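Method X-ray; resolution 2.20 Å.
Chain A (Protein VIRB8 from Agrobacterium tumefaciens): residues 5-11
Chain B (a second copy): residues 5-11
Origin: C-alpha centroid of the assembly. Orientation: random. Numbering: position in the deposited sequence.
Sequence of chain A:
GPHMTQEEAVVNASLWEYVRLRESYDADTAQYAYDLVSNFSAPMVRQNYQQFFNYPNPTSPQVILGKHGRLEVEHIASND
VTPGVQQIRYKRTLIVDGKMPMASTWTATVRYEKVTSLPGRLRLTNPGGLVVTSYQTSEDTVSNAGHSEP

Chain A (5-11) TQEEAVV
Chain B (5-11) TQEEAVV

Two copies of the same short segment meet here as the first turns of two helices, each running from residue 6 through 11 and onward. Within both helices phi lies between -51° and -66° and psi between -33° and -55°, while the threonine before each sits at about -65° and 153°. The axes approach to 11.4 Å and their N-to-C directions diverge by 38°, so the helices run roughly alongside one another. The register is nearly symmetric: Gln6(A) lies opposite Glu7(B), Glu7(A) opposite Gln6(B), each pair with CA atoms 8.2 Å apart, and Val10(A) faces Val10(B) with CA atoms 7.9 Å apart.

Thr5(A) belongs to the helix start rather than to the contact. With chi1 p, its OG1 accepts from Glu8(A) N at 3.0 Å, capping the helix; in return, Thr5(A) OG1 donates to Glu8(A) OE1 at 3.1 Å, and Thr5(A) N reaches the same OE1 at 3.1 Å. The partner keeps the two bonds through Thr5(B) OG1 but not the one from the threonine N: the cap from Glu8(B) N to Thr5(B) OG1 is weak at 3.4 Å, whereas Thr5(B) OG1 donates to Glu8(B) OE1 at 2.8 Å.

Gln6(A) points its CA-to-CB bond toward the other helix and extends t, t, with chi3 -73°. This reach lays its amide along the neighbour, Gln6(A) NE2 standing 3.4 Å from Glu7(B) CG and 3.9 Å from Val10(B) CB. These are close contacts with carbon atoms, and no clear hydrogen bond crosses the interface.

Glu7(A) leaves its backbone sideways, but t, p rotamers with chi3 near 0° bring its end nearer, placing Glu7(A) OE1 3.1 Å from Gln6(B) OE1. The amide of Gln6(B) is probably turned over in the model, so the nature of this approach stays open. Gln6(B) has chi1 -130° and chi2 -109°, both between wells.

Glu8(A) points away, its OE1 bonded to Thr5(A), and Ala9(A) is buried but out of reach. The backbone continues regularly: Ala9(A) N donates a hydrogen bond to Thr5(A) O at 3.0 Å, and Val10(A) N donates one to Gln6(A) O at 2.8 Å.

Val10(A), one helical turn after Gln6(A), again points toward the partner. Both Val10 side chains are t, and Val10(A) CG2 meets Val10(B) CG2 at 3.6 Å, a buried apolar touch. Val10(A) also lies near the side-chain end of Gln6(B).

Val11(A), also t, points away. The rule is a 6/10 stripe, four residues apart, flanked by Glu7; the two stretches together bury 255 Å², most of it at residues 6 and 10.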

# COMPACT_ATOMS: atom_id res chain seq x y z
N THR A 5 20.03 2.40 -8.78
CA THR A 5 19.63 3.79 -8.64
C THR A 5 18.31 3.88 -7.86
O THR A 5 17.50 2.95 -7.89
CB THR A 5 19.47 4.45 -10.01
OG1 THR A 5 18.33 3.89 -10.66
CG2 THR A 5 20.72 4.20 -10.88
N GLN A 6 18.07 4.99 -7.17
CA GLN A 6 16.80 5.16 -6.50
C GLN A 6 15.64 5.22 -7.49
O GLN A 6 14.55 4.73 -7.17
CB GLN A 6 16.76 6.34 -5.52
CG GLN A 6 15.54 6.22 -4.55
CD GLN A 6 15.54 7.23 -3.44
OE1 GLN A 6 16.32 7.15 -2.50
NE2 GLN A 6 14.68 8.20 -3.56
N GLU A 7 15.87 5.78 -8.67
CA GLU A 7 14.86 5.85 -9.74
C GLU A 7 14.38 4.47 -10.15
O GLU A 7 13.18 4.24 -10.24
CB GLU A 7 15.39 6.62 -10.97
CG GLU A 7 14.74 6.27 -12.33
CD GLU A 7 13.24 6.59 -12.42
OE1 GLU A 7 12.64 7.05 -11.43
OE2 GLU A 7 12.66 6.36 -13.51
N GLU A 8 15.33 3.57 -10.35
CA GLU A 8 15.07 2.16 -10.64
C GLU A 8 14.42 1.46 -9.45
O GLU A 8 13.52 0.63 -9.64
CB GLU A 8 16.37 1.53 -11.19
CG GLU A 8 16.80 0.12 -10.81
CD GLU A 8 18.30 -0.11 -11.16
OE1 GLU A 8 19.03 0.90 -11.31
OE2 GLU A 8 18.75 -1.28 -11.27
N ALA A 9 14.78 1.83 -8.22
CA ALA A 9 14.11 1.26 -7.03
C ALA A 9 12.65 1.68 -6.96
O ALA A 9 11.75 0.85 -6.73
CB ALA A 9 14.85 1.61 -5.73
N VAL A 10 12.41 2.97 -7.15
CA VAL A 10 11.07 3.53 -7.21
C VAL A 10 10.20 2.90 -8.31
O VAL A 10 9.03 2.59 -8.06
CB VAL A 10 11.15 5.07 -7.30
CG1 VAL A 10 9.75 5.71 -7.34
CG2 VAL A 10 11.90 5.60 -6.08
N VAL A 11 10.75 2.73 -9.51
CA VAL A 11 10.03 2.01 -10.58
C VAL A 11 9.51 0.67 -10.12
O VAL A 11 8.29 0.40 -10.20
CB VAL A 11 10.90 1.80 -11.82
CG1 VAL A 11 10.17 0.95 -12.85
CG2 VAL A 11 11.25 3.16 -12.48
N THR B 5 11.80 17.50 -5.59
CA THR B 5 12.75 16.46 -5.97
C THR B 5 12.06 15.11 -5.82
O THR B 5 11.14 14.98 -5.02
CB THR B 5 14.06 16.51 -5.13
OG1 THR B 5 13.74 16.54 -3.74
CG2 THR B 5 14.87 17.77 -5.48
N GLN B 6 12.48 14.13 -6.62
CA GLN B 6 11.97 12.77 -6.51
C GLN B 6 12.23 12.22 -5.09
O GLN B 6 11.36 11.58 -4.49
CB GLN B 6 12.62 11.90 -7.61
CG GLN B 6 11.63 11.06 -8.45
CD GLN B 6 11.68 9.56 -8.18
OE1 GLN B 6 12.27 8.80 -8.93
NE2 GLN B 6 11.06 9.13 -7.10
N GLU B 7 13.39 12.53 -4.54
CA GLU B 7 13.78 12.08 -3.19
C GLU B 7 12.84 12.55 -2.08
O GLU B 7 12.48 11.79 -1.20
CB GLU B 7 15.25 12.44 -2.89
CG GLU B 7 16.16 11.20 -2.87
CD GLU B 7 17.48 11.41 -3.59
OE1 GLU B 7 18.37 12.08 -3.03
OE2 GLU B 7 17.62 10.88 -4.71
N GLU B 8 12.46 13.82 -2.16
CA GLU B 8 11.46 14.48 -1.34
C GLU B 8 10.07 13.85 -1.56
O GLU B 8 9.31 13.65 -0.62
CB GLU B 8 11.42 15.92 -1.85
CG GLU B 8 11.21 17.03 -0.87
CD GLU B 8 11.44 18.37 -1.56
OE1 GLU B 8 12.46 18.52 -2.26
OE2 GLU B 8 10.59 19.28 -1.42
N ALA B 9 9.73 13.55 -2.81
CA ALA B 9 8.50 12.85 -3.16
C ALA B 9 8.43 11.43 -2.55
O ALA B 9 7.41 10.99 -2.03
CB ALA B 9 8.36 12.81 -4.69
N VAL B 10 9.52 10.68 -2.69
CA VAL B 10 9.65 9.36 -2.10
C VAL B 10 9.54 9.37 -0.55
O VAL B 10 8.84 8.54 0.02
CB VAL B 10 10.96 8.67 -2.61
CG1 VAL B 10 11.25 7.36 -1.87
CG2 VAL B 10 10.82 8.35 -4.10
N VAL B 11 10.18 10.33 0.11
CA VAL B 11 10.06 10.50 1.58
C VAL B 11 8.61 10.65 2.02
O VAL B 11 8.15 9.93 2.90
CB VAL B 11 10.85 11.73 2.08
CG1 VAL B 11 10.59 11.95 3.56
CG2 VAL B 11 12.35 11.53 1.87